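Local atomic coordinates of bifunctional enzyme cysn/cysc (Mycobacterium tuberculosis, PDB entry 4BZP), a protein that probably phosphorylates adenylyl sulfate at its 3'-hydroxyl using ATP, acting as the APS kinase of sulfate activation. Residues A[22-27]-A[160-165]; A[151-156]-A[166-171]. All coordinates share one frame; numbering follows the deposited sequence.

Interaction 1: residues A[22-27]-A[160-165]; sequences AMLVER and SIDEQA. With ADP (adenosine-5'-diphosphate), chain C; EDO (1,2-ethanediol), chain D.
Leu24 and Val25 meet Ile161, Asp162 and Ala165 where two helices of the P-loop kinase fold pack together: helix 18-31, which follows the phosphate-binding loop, and the C-terminal helix 161-173. The short segments approach to 8.9 Å between axes with a signed crossing angle of -64°, and their backbones share no hydrogen bond.

The apolar contacts carry the crossing. CG of Leu24 is anti to the backbone N (chi1 -177°) and sits 3.9 Å from Ala165 CB; Leu24 CD2 presses on the backbone of the other helix, 3.6 Å from Asp162 CA, with Ile161 CG2 also beside it. Val25 reaches the same small residue by its CG2 branch, 3.7 Å from Ala165 CB, so the methyl of Ala165 is shared by both neighbours. Here the CA atoms of the two segments are nearest, and Val25 goes on from this point to touch Leu81 of the central sheet.

Polar groups lie mostly around this patch. Ser160 and Glu163 form a capping box: Glu163 N donates to Ser160 OG at 3.0 Å, and Ser160 N returns a bond to Glu163 OE1 at 2.9 Å, meeting that oxygen from 40° above the carboxylate plane. Asp162 makes a salt bridge through OD1 with Lys28, which adds a charged tie to helix 18-31, and its OD2 accepts from an ethanediol, probably a leftover of crystallisation.

The ligand contact belongs to the start of helix 161-173. Ile161 turns CG2 to Leu24 and its other branch to the nucleotide, and CD1 lies near ADP C4 while Ile161 CG1 rests over the purine face, 3.5 Å from ADP C5.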
# COMPACT_ATOMS: atom_id res chain seq x y z
N ALA A 22 16.95 -0.09 -10.14
CA ALA A 22 15.62 -0.59 -9.86
C ALA A 22 14.77 -0.63 -11.12
O ALA A 22 14.10 -1.62 -11.37
CB ALA A 22 14.95 0.29 -8.77
N MET A 23 14.79 0.46 -11.88
CA MET A 23 13.97 0.56 -13.09
C MET A 23 14.39 -0.47 -14.12
O MET A 23 13.53 -1.01 -14.80
CB MET A 23 14.01 1.98 -13.67
CG MET A 23 13.40 3.03 -12.74
SD MET A 23 11.62 2.85 -12.61
CE MET A 23 10.96 3.38 -14.18
N LEU A 24 15.69 -0.71 -14.27
CA LEU A 24 16.15 -1.65 -15.26
C LEU A 24 15.86 -3.07 -14.83
O LEU A 24 15.47 -3.92 -15.62
CB LEU A 24 17.63 -1.46 -15.58
CG LEU A 24 18.14 -2.41 -16.69
CD1 LEU A 24 17.31 -2.38 -17.96
CD2 LEU A 24 19.56 -2.04 -17.02
N VAL A 25 16.00 -3.38 -13.55
CA VAL A 25 15.58 -4.68 -13.05
C VAL A 25 14.09 -4.88 -13.29
O VAL A 25 13.68 -5.95 -13.76
CB VAL A 25 15.89 -4.86 -11.54
CG1 VAL A 25 15.27 -6.12 -10.97
CG2 VAL A 25 17.37 -4.86 -11.27
N GLU A 26 13.29 -3.87 -13.04
CA GLU A 26 11.85 -4.00 -13.30
C GLU A 26 11.62 -4.35 -14.76
O GLU A 26 10.83 -5.25 -15.03
CB GLU A 26 11.16 -2.69 -12.93
CG GLU A 26 9.62 -2.76 -13.06
CD GLU A 26 8.92 -1.41 -12.93
OE1 GLU A 26 9.39 -0.38 -13.48
OE2 GLU A 26 7.95 -1.34 -12.14
N ARG A 27 12.26 -3.64 -15.68
CA ARG A 27 12.07 -3.91 -17.11
C ARG A 27 12.51 -5.31 -17.45
O ARG A 27 11.80 -6.03 -18.20
CB ARG A 27 12.80 -2.87 -17.96
CG ARG A 27 12.18 -1.48 -17.87
CD ARG A 27 12.64 -0.43 -18.88
NE ARG A 27 14.03 -0.05 -18.66
CZ ARG A 27 14.41 0.92 -17.83
NH1 ARG A 27 13.50 1.61 -17.15
NH2 ARG A 27 15.67 1.18 -17.68
N SER A 160 28.35 -1.36 -15.04
CA SER A 160 27.30 -0.60 -15.69
C SER A 160 25.96 -0.84 -15.03
O SER A 160 25.76 -1.81 -14.29
CB SER A 160 27.21 -1.03 -17.17
OG SER A 160 26.71 -2.34 -17.27
N ILE A 161 24.97 0.01 -15.38
CA ILE A 161 23.62 -0.17 -14.83
C ILE A 161 23.08 -1.53 -15.21
O ILE A 161 22.50 -2.26 -14.43
CB ILE A 161 22.69 0.95 -15.28
CG1 ILE A 161 23.18 2.26 -14.72
CG2 ILE A 161 21.27 0.68 -14.89
CD1 ILE A 161 22.69 3.46 -15.46
N ASP A 162 23.30 -1.94 -16.47
CA ASP A 162 22.90 -3.26 -16.94
C ASP A 162 23.56 -4.42 -16.13
O ASP A 162 22.89 -5.37 -15.76
CB ASP A 162 23.19 -3.42 -18.43
CG ASP A 162 22.64 -4.72 -18.98
OD1 ASP A 162 21.41 -4.76 -19.16
OD2 ASP A 162 23.44 -5.66 -19.22
N GLU A 163 24.84 -4.28 -15.89
CA GLU A 163 25.59 -5.28 -15.13
C GLU A 163 25.07 -5.35 -13.72
O GLU A 163 24.89 -6.43 -13.15
CB GLU A 163 27.08 -4.99 -15.16
CG GLU A 163 27.67 -5.28 -16.57
CD GLU A 163 28.99 -4.63 -16.84
OE1 GLU A 163 29.52 -3.78 -16.08
OE2 GLU A 163 29.53 -4.99 -17.94
N GLN A 164 24.86 -4.19 -13.11
CA GLN A 164 24.32 -4.14 -11.73
C GLN A 164 22.92 -4.73 -11.64
O GLN A 164 22.60 -5.43 -10.70
CB GLN A 164 24.29 -2.70 -11.25
CG GLN A 164 25.65 -2.11 -11.06
CD GLN A 164 25.60 -0.72 -10.44
OE1 GLN A 164 24.56 -0.25 -9.92
NE2 GLN A 164 26.71 -0.05 -10.51
N ALA A 165 22.09 -4.45 -12.61
CA ALA A 165 20.73 -5.01 -12.67
C ALA A 165 20.80 -6.53 -12.73
O ALA A 165 20.02 -7.21 -12.04
CB ALA A 165 19.94 -4.46 -13.85
PB ADP C . 19.60 7.47 -7.17
O1B ADP C . 19.42 8.94 -6.64
O2B ADP C . 20.37 6.60 -6.22
O3B ADP C . 18.32 6.91 -7.68
PA ADP C . 20.31 7.53 -10.00
O1A ADP C . 19.43 8.65 -10.40
O2A ADP C . 19.86 6.15 -10.35
O3A ADP C . 20.58 7.63 -8.44
O5' ADP C . 21.82 7.67 -10.56
C5' ADP C . 22.37 8.94 -10.79
C4' ADP C . 22.80 8.96 -12.26
O4' ADP C . 24.05 8.30 -12.36
C3' ADP C . 21.86 8.36 -13.31
O3' ADP C . 21.30 9.39 -14.09
C2' ADP C . 22.78 7.61 -14.22
O2' ADP C . 22.86 8.37 -15.46
C1' ADP C . 24.13 7.58 -13.57
N9 ADP C . 24.52 6.21 -13.20
C8 ADP C . 23.96 5.50 -12.17
N7 ADP C . 24.50 4.28 -12.04
C5 ADP C . 25.46 4.22 -13.02
C6 ADP C . 26.36 3.17 -13.43
N6 ADP C . 26.43 1.99 -12.79
N1 ADP C . 27.15 3.49 -14.49
C2 ADP C . 27.08 4.67 -15.11
N3 ADP C . 26.24 5.69 -14.82
C4 ADP C . 25.40 5.44 -13.80
C1 EDO D . 21.24 -8.21 -22.87
O1 EDO D . 20.07 -8.74 -22.26
C2 EDO D . 21.58 -6.95 -22.11
O2 EDO D . 22.06 -7.38 -20.80

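Interaction 2: residues A[151-156]-A[166-171]. With EDO (1,2-ethanediol), chain G.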
# COMPACT_ATOMS: atom_id res chain seq x y z
N PRO A 151 25.40 -5.59 3.96
CA PRO A 151 24.38 -5.69 2.92
C PRO A 151 24.37 -7.04 2.22
O PRO A 151 25.39 -7.73 2.20
CB PRO A 151 24.79 -4.58 1.93
CG PRO A 151 26.32 -4.54 2.07
CD PRO A 151 26.57 -4.81 3.52
N ASP A 152 23.25 -7.42 1.66
CA ASP A 152 23.20 -8.64 0.87
C ASP A 152 23.99 -8.52 -0.43
O ASP A 152 24.48 -9.53 -0.92
CB ASP A 152 21.76 -9.01 0.53
CG ASP A 152 20.97 -9.33 1.78
OD1 ASP A 152 21.23 -10.42 2.35
OD2 ASP A 152 20.20 -8.53 2.31
N LEU A 153 24.10 -7.32 -1.01
CA LEU A 153 24.79 -7.10 -2.25
C LEU A 153 25.31 -5.68 -2.24
O LEU A 153 24.61 -4.74 -1.82
CB LEU A 153 23.82 -7.29 -3.41
CG LEU A 153 24.36 -7.03 -4.82
CD1 LEU A 153 25.49 -8.01 -5.17
CD2 LEU A 153 23.22 -7.14 -5.82
N ARG A 154 26.52 -5.47 -2.69
CA ARG A 154 27.13 -4.16 -2.80
C ARG A 154 27.35 -3.91 -4.28
O ARG A 154 28.07 -4.66 -4.94
CB ARG A 154 28.46 -4.13 -2.03
CG ARG A 154 29.17 -2.77 -2.05
CD ARG A 154 30.54 -2.73 -1.36
NE ARG A 154 30.50 -3.47 -0.11
CZ ARG A 154 30.38 -2.88 1.07
NH1 ARG A 154 30.33 -1.56 1.14
NH2 ARG A 154 30.33 -3.61 2.16
N LEU A 155 26.72 -2.88 -4.84
CA LEU A 155 26.86 -2.47 -6.24
C LEU A 155 27.88 -1.37 -6.33
O LEU A 155 27.83 -0.43 -5.54
CB LEU A 155 25.54 -2.00 -6.79
CG LEU A 155 24.40 -3.04 -6.80
CD1 LEU A 155 23.09 -2.45 -7.31
CD2 LEU A 155 24.79 -4.26 -7.64
N THR A 156 28.79 -1.44 -7.29
CA THR A 156 29.89 -0.53 -7.38
C THR A 156 29.90 0.16 -8.77
O THR A 156 29.51 -0.43 -9.78
CB THR A 156 31.22 -1.25 -7.09
OG1 THR A 156 31.34 -2.31 -8.00
CG2 THR A 156 31.24 -1.74 -5.69
N GLN A 166 21.71 -7.06 -13.57
CA GLN A 166 21.84 -8.50 -13.61
C GLN A 166 22.35 -9.07 -12.30
O GLN A 166 21.93 -10.16 -11.87
CB GLN A 166 22.73 -8.87 -14.79
CG GLN A 166 22.81 -10.40 -14.96
CD GLN A 166 21.46 -11.01 -15.29
OE1 GLN A 166 20.74 -10.53 -16.18
NE2 GLN A 166 21.05 -12.01 -14.52
N GLU A 167 23.21 -8.34 -11.58
CA GLU A 167 23.65 -8.81 -10.28
C GLU A 167 22.49 -8.92 -9.30
O GLU A 167 22.45 -9.84 -8.47
CB GLU A 167 24.70 -7.93 -9.67
CG GLU A 167 26.04 -7.93 -10.34
CD GLU A 167 26.97 -7.12 -9.52
OE1 GLU A 167 27.25 -7.54 -8.37
OE2 GLU A 167 27.36 -6.04 -9.99
N VAL A 168 21.57 -7.96 -9.35
CA VAL A 168 20.37 -8.02 -8.48
C VAL A 168 19.53 -9.24 -8.84
O VAL A 168 19.11 -9.94 -7.92
CB VAL A 168 19.53 -6.71 -8.58
CG1 VAL A 168 18.22 -6.85 -7.80
CG2 VAL A 168 20.35 -5.52 -8.03
N ILE A 169 19.33 -9.48 -10.14
CA ILE A 169 18.53 -10.64 -10.55
C ILE A 169 19.23 -11.93 -10.13
O ILE A 169 18.58 -12.82 -9.60
CB ILE A 169 18.28 -10.53 -12.05
CG1 ILE A 169 17.29 -9.40 -12.29
CG2 ILE A 169 17.72 -11.85 -12.60
CD1 ILE A 169 17.09 -9.05 -13.72
N ASP A 170 20.55 -11.98 -10.23
CA ASP A 170 21.31 -13.18 -9.81
C ASP A 170 21.08 -13.41 -8.31
O ASP A 170 20.89 -14.54 -7.83
CB ASP A 170 22.81 -13.05 -10.10
CG ASP A 170 23.18 -13.13 -11.62
OD1 ASP A 170 22.31 -13.51 -12.39
OD2 ASP A 170 24.30 -12.72 -11.91
N LEU A 171 21.07 -12.33 -7.53
CA LEU A 171 20.84 -12.44 -6.07
C LEU A 171 19.49 -13.05 -5.80
O LEU A 171 19.34 -13.94 -4.93
CB LEU A 171 20.93 -11.06 -5.42
CG LEU A 171 20.66 -10.96 -3.90
CD1 LEU A 171 21.66 -11.72 -3.05
CD2 LEU A 171 20.56 -9.48 -3.51
C1 EDO G . 28.86 -7.84 -1.55
O1 EDO G . 28.21 -7.84 -2.80
C2 EDO G . 28.04 -8.46 -0.44
O2 EDO G . 27.39 -7.39 0.20
O HOH W 1 28.83 -6.58 -6.71
O HOH W 2 28.44 -3.97 -8.78
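Leu153 lies against three residues of the helix, Glu167, Val168 and Leu171. Its bond from CA to CB points toward the helix, and CG is anti to the backbone N (chi1 178°). Leu153 CB touches Leu171 CD2 at 3.9 Å, and Leu153 CD2 meets Val168 CG2 at 4.0 Å, the two side chains crossing at about a right angle. The other methyl, Leu153 CD1, lies 3.7 Å from Glu167 OE1. Leu155 joins from farther along the strand: its CD1 comes within 4.2 Å of Val168 CG2, while CD2 lies beside the Glu167 carboxylate, the two side chains running past one another in opposing senses.

Next come the waters. In the conformer described, one of two modelled for Glu167, each carboxylate oxygen accepts from a water. The water on OE1 also donates to Arg154 O at 2.7 Å, and the one on OE2 accepts from Thr156 N at 3.0 Å, so the acid reaches the strand backbone through solvent. An ethanediol, probably from the crystallisation liquor, takes the bond from Arg154 N and donates to Pro151 O.

Farther out, the strand is fixed by backbone bonds of Leu153 and Leu155 to Phe110 and of Leu155 to Asp112, and by Asp152 OD2, which pairs with Arg96 and accepts from Glu108 N. Val21 of helix 18-31 touches both Leu155 and Val168. Strand 153-155 is an outermost strand of the parallel sheet within this chain, and the 166-171 turns of helix 161-173 run back alongside it, 174° from its direction, the last beta-alpha unit of this P-loop kinase fold with its 2-3-1-4-5 strand order.

From the N terminus, the chain lays down helix 18-31, then builds most of the parallel sheet and its other helices before reaching strand 153-155. Helix 161-173 follows and closes both contacts. Its first turn completes interaction 1, a long loop of 132 intervening residues; its later turns complete interaction 2, a short one of nine. Because 151-156 lies between the segments of interaction 1 and 166-171 lies beyond them, the two contacts cross and do not nest. They also touch: Val25 CG2 is 3.9 Å from Val168 CB. Together they join the helix after the P-loop, the C-terminal helix and an outermost strand of the sheet within this chain, beside the ADP pocket.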